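PDB 3GGD: SAM-dependent methyltransferase from Anabaena variabilis ATCC 29413, which probably transfers a methyl group from S-adenosyl-L-methionine to a substrate not yet identified, and binds the product S-adenosyl-L-homocysteine. Local coordinates for residues A[210-216]-A[239-245]. Residues are numbered along the deposited sequence; the frame is centred on the assembly and turned at random.
Sequences DFEILSQ and WAVIKHR. With CO (cobalt (II) ion), chain C; EDO (1,2-ethanediol), chain O; SO4 (sulfate ion), chain I; EDO (1,2-ethanediol), chain R.
Class I methyltransferases of Rossmann-like fold commonly close one side of a largely parallel sheet with an antiparallel strand pair, and residues 210-216 and 239-245 illustrate it: strand 211-217 forms the edge, while strand 237-244 lies between it and strand 158-164. The N-to-C directions of the two segments make 146°, their axes approaching to 4.4 Å. E212 and K243 form a hydrogen-bonded pair, E212 N to K243 O 2.8 Å and K243 N to E212 O 3.0 Å; F211 faces H244 and I213 faces I242 in non-hydrogen-bonded pairs. A classic beta bulge then shifts the register by one. L214, with phi/psi -80/-30, and S215 both face V241: V241 O accepts L214 N at 2.7 Å and, weakly, S215 N at 3.4 Å, while V241 N reaches S215 O at 2.8 Å, and Q216 pairs with A240.

F211, D210 and H244, the residues most covered here, gather where the strand pair ends. F211 (chi1 m) presents its ring face to H244, whose ring (chi1 t) meets it edge-to-face, centroids 5.2 Å apart and planes at 61°. R245 N donates to D210 O at 2.9 Å, one further backbone hydrogen bond beyond the F211-H244 pair. D210 OD1 forms a salt bridge with R150, and H244 ND1 donates to R245 OXT, 2.7 Å away. Across the strand ends, D210 OD2 and H244 NE2 bind the same cobalt ion, each at 2.0 Å.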
loop_
_atom_site.group_PDB
_atom_site.type_symbol
_atom_site.label_atom_id
_atom_site.label_comp_id
_atom_site.label_asym_id
_atom_site.label_seq_id
_atom_site.Cartn_x
_atom_site.Cartn_y
_atom_site.Cartn_z
ATOM N N ASP A 210 -20.574 0.653 3.786
ATOM C CA ASP A 210 -21.356 0.990 2.609
ATOM C C ASP A 210 -20.792 0.342 1.335
ATOM O O ASP A 210 -21.235 0.650 0.245
ATOM C CB ASP A 210 -21.470 2.519 2.432
ATOM C CG ASP A 210 -20.136 3.275 2.551
ATOM O OD1 ASP A 210 -19.142 2.751 3.121
ATOM O OD2 ASP A 210 -20.126 4.477 2.169
ATOM N N PHE A 211 -19.824 -0.557 1.472
ATOM C CA PHE A 211 -19.251 -1.222 0.296
ATOM C C PHE A 211 -19.580 -2.718 0.216
ATOM O O PHE A 211 -19.734 -3.391 1.219
ATOM C CB PHE A 211 -17.725 -1.028 0.250
ATOM C CG PHE A 211 -17.307 0.348 -0.198
ATOM C CD1 PHE A 211 -17.587 1.464 0.599
ATOM C CD2 PHE A 211 -16.693 0.543 -1.439
ATOM C CE1 PHE A 211 -17.239 2.752 0.182
ATOM C CE2 PHE A 211 -16.356 1.836 -1.865
ATOM C CZ PHE A 211 -16.610 2.929 -1.058
ATOM N N GLU A 212 -19.688 -3.201 -1.014
ATOM C CA GLU A 212 -19.839 -4.611 -1.345
ATOM C C GLU A 212 -18.433 -5.165 -1.559
ATOM O O GLU A 212 -17.590 -4.468 -2.115
ATOM C CB GLU A 212 -20.627 -4.727 -2.659
ATOM C CG GLU A 212 -21.093 -6.120 -3.009
ATOM C CD GLU A 212 -21.765 -6.210 -4.375
ATOM O OE1 GLU A 212 -21.986 -5.163 -5.030
ATOM O OE2 GLU A 212 -22.049 -7.342 -4.801
ATOM N N ILE A 213 -18.171 -6.393 -1.113
ATOM C CA ILE A 213 -16.927 -7.073 -1.418
ATOM C C ILE A 213 -17.219 -7.909 -2.667
ATOM O O ILE A 213 -18.040 -8.794 -2.627
ATOM C CB ILE A 213 -16.466 -7.988 -0.268
ATOM C CG1 ILE A 213 -16.248 -7.154 1.004
ATOM C CG2 ILE A 213 -15.216 -8.870 -0.720
ATOM C CD1 ILE A 213 -15.954 -7.953 2.282
ATOM N N LEU A 214 -16.577 -7.589 -3.784
ATOM C CA LEU A 214 -16.811 -8.342 -5.028
ATOM C C LEU A 214 -16.035 -9.644 -5.037
ATOM O O LEU A 214 -16.470 -10.623 -5.631
ATOM C CB LEU A 214 -16.406 -7.500 -6.247
ATOM C CG LEU A 214 -17.125 -6.137 -6.366
ATOM C CD1 LEU A 214 -16.764 -5.510 -7.704
ATOM C CD2 LEU A 214 -18.662 -6.284 -6.170
ATOM N N SER A 215 -14.892 -9.661 -4.356
ATOM C CA SER A 215 -14.028 -10.800 -4.360
ATOM C C SER A 215 -13.020 -10.593 -3.242
ATOM O O SER A 215 -12.638 -9.450 -2.951
ATOM C CB SER A 215 -13.290 -10.769 -5.715
ATOM O OG SER A 215 -12.362 -11.796 -5.818
ATOM N N GLN A 216 -12.543 -11.664 -2.630
ATOM C CA GLN A 216 -11.502 -11.527 -1.603
ATOM C C GLN A 216 -10.701 -12.778 -1.473
ATOM O O GLN A 216 -11.125 -13.829 -1.926
ATOM C CB GLN A 216 -12.102 -11.205 -0.229
ATOM C CG GLN A 216 -12.972 -12.279 0.386
ATOM C CD GLN A 216 -13.422 -11.870 1.804
ATOM O OE1 GLN A 216 -12.596 -11.783 2.723
ATOM N NE2 GLN A 216 -14.708 -11.594 1.972
ATOM N N TRP A 239 -6.490 -9.780 0.822
ATOM C CA TRP A 239 -6.845 -8.923 -0.315
ATOM C C TRP A 239 -8.332 -8.973 -0.600
ATOM O O TRP A 239 -9.030 -9.960 -0.264
ATOM C CB TRP A 239 -6.041 -9.286 -1.602
ATOM C CG TRP A 239 -6.322 -10.623 -2.152
ATOM C CD1 TRP A 239 -5.617 -11.762 -1.894
ATOM C CD2 TRP A 239 -7.371 -11.004 -3.062
ATOM N NE1 TRP A 239 -6.152 -12.814 -2.573
ATOM C CE2 TRP A 239 -7.220 -12.385 -3.307
ATOM C CE3 TRP A 239 -8.403 -10.315 -3.699
ATOM C CZ2 TRP A 239 -8.082 -13.107 -4.142
ATOM C CZ3 TRP A 239 -9.252 -11.027 -4.530
ATOM C CH2 TRP A 239 -9.079 -12.406 -4.754
ATOM N N ALA A 240 -8.812 -7.881 -1.200
ATOM C CA ALA A 240 -10.214 -7.756 -1.567
ATOM C C ALA A 240 -10.402 -6.782 -2.731
ATOM O O ALA A 240 -9.584 -5.874 -2.957
ATOM C CB ALA A 240 -11.091 -7.309 -0.327
ATOM N N VAL A 241 -11.475 -7.014 -3.485
ATOM C CA VAL A 241 -11.970 -6.004 -4.416
ATOM C C VAL A 241 -13.326 -5.534 -3.854
ATOM O O VAL A 241 -14.225 -6.359 -3.615
ATOM C CB VAL A 241 -12.161 -6.547 -5.866
ATOM C CG1 VAL A 241 -12.688 -5.443 -6.740
ATOM C CG2 VAL A 241 -10.832 -7.121 -6.433
ATOM N N ILE A 242 -13.452 -4.214 -3.645
ATOM C CA ILE A 242 -14.683 -3.629 -3.102
ATOM C C ILE A 242 -15.208 -2.510 -4.008
ATOM O O ILE A 242 -14.443 -1.869 -4.749
ATOM C CB ILE A 242 -14.503 -3.161 -1.618
ATOM C CG1 ILE A 242 -13.639 -1.877 -1.518
ATOM C CG2 ILE A 242 -13.875 -4.301 -0.768
ATOM C CD1 ILE A 242 -13.579 -1.269 -0.081
ATOM N N LYS A 243 -16.521 -2.305 -3.966
ATOM C CA LYS A 243 -17.187 -1.270 -4.742
ATOM C C LYS A 243 -18.413 -0.796 -3.926
ATOM O O LYS A 243 -19.052 -1.602 -3.248
ATOM C CB LYS A 243 -17.590 -1.851 -6.079
ATOM C CG LYS A 243 -18.186 -0.861 -7.093
ATOM C CD LYS A 243 -18.290 -1.527 -8.455
ATOM C CE LYS A 243 -18.809 -0.587 -9.541
ATOM N NZ LYS A 243 -20.268 -0.344 -9.254
ATOM N N HIS A 244 -18.709 0.505 -3.951
ATOM C CA HIS A 244 -19.852 1.011 -3.188
ATOM C C HIS A 244 -21.116 0.202 -3.541
ATOM O O HIS A 244 -21.401 -0.119 -4.724
ATOM C CB HIS A 244 -20.040 2.548 -3.356
ATOM C CG HIS A 244 -20.931 3.177 -2.319
ATOM N ND1 HIS A 244 -22.282 2.942 -2.285
ATOM C CD2 HIS A 244 -20.673 4.025 -1.287
ATOM C CE1 HIS A 244 -22.825 3.596 -1.266
ATOM N NE2 HIS A 244 -21.880 4.277 -0.650
ATOM N N ARG A 245 -21.885 -0.137 -2.509
ATOM C CA ARG A 245 -23.144 -0.844 -2.721
ATOM C C ARG A 245 -24.138 0.032 -3.487
ATOM O O ARG A 245 -25.115 -0.487 -4.036
ATOM C CB ARG A 245 -23.756 -1.252 -1.372
ATOM C CG ARG A 245 -24.315 -0.092 -0.578
ATOM C CD ARG A 245 -24.706 -0.517 0.848
ATOM N NE ARG A 245 -25.328 0.590 1.567
ATOM C CZ ARG A 245 -26.008 0.473 2.703
ATOM N NH1 ARG A 245 -26.130 -0.692 3.304
ATOM N NH2 ARG A 245 -26.569 1.536 3.252
ATOM O OXT ARG A 245 -23.985 1.280 -3.575
HETATM CO CO CO C . -21.519 5.394 1.032
HETATM C C1 EDO O . -19.664 -7.661 1.306
HETATM O O1 EDO O . -20.567 -7.621 0.226
HETATM C C2 EDO O . -20.343 -8.118 2.581
HETATM O O2 EDO O . -19.451 -7.800 3.639
HETATM S S SO4 I . -21.516 1.794 -11.634
HETATM O O1 SO4 I . -21.953 2.362 -12.908
HETATM O O2 SO4 I . -20.130 1.345 -11.764
HETATM O O3 SO4 I . -22.365 0.665 -11.247
HETATM O O4 SO4 I . -21.607 2.849 -10.632
HETATM C C1 EDO R . -6.921 -16.887 -1.946
HETATM O O1 EDO R . -7.120 -17.337 -0.616
HETATM C C2 EDO R . -5.533 -16.264 -1.962
HETATM O O2 EDO R . -5.301 -15.679 -3.226
HETATM O O HOH W 1 -21.350 -2.859 -5.973
#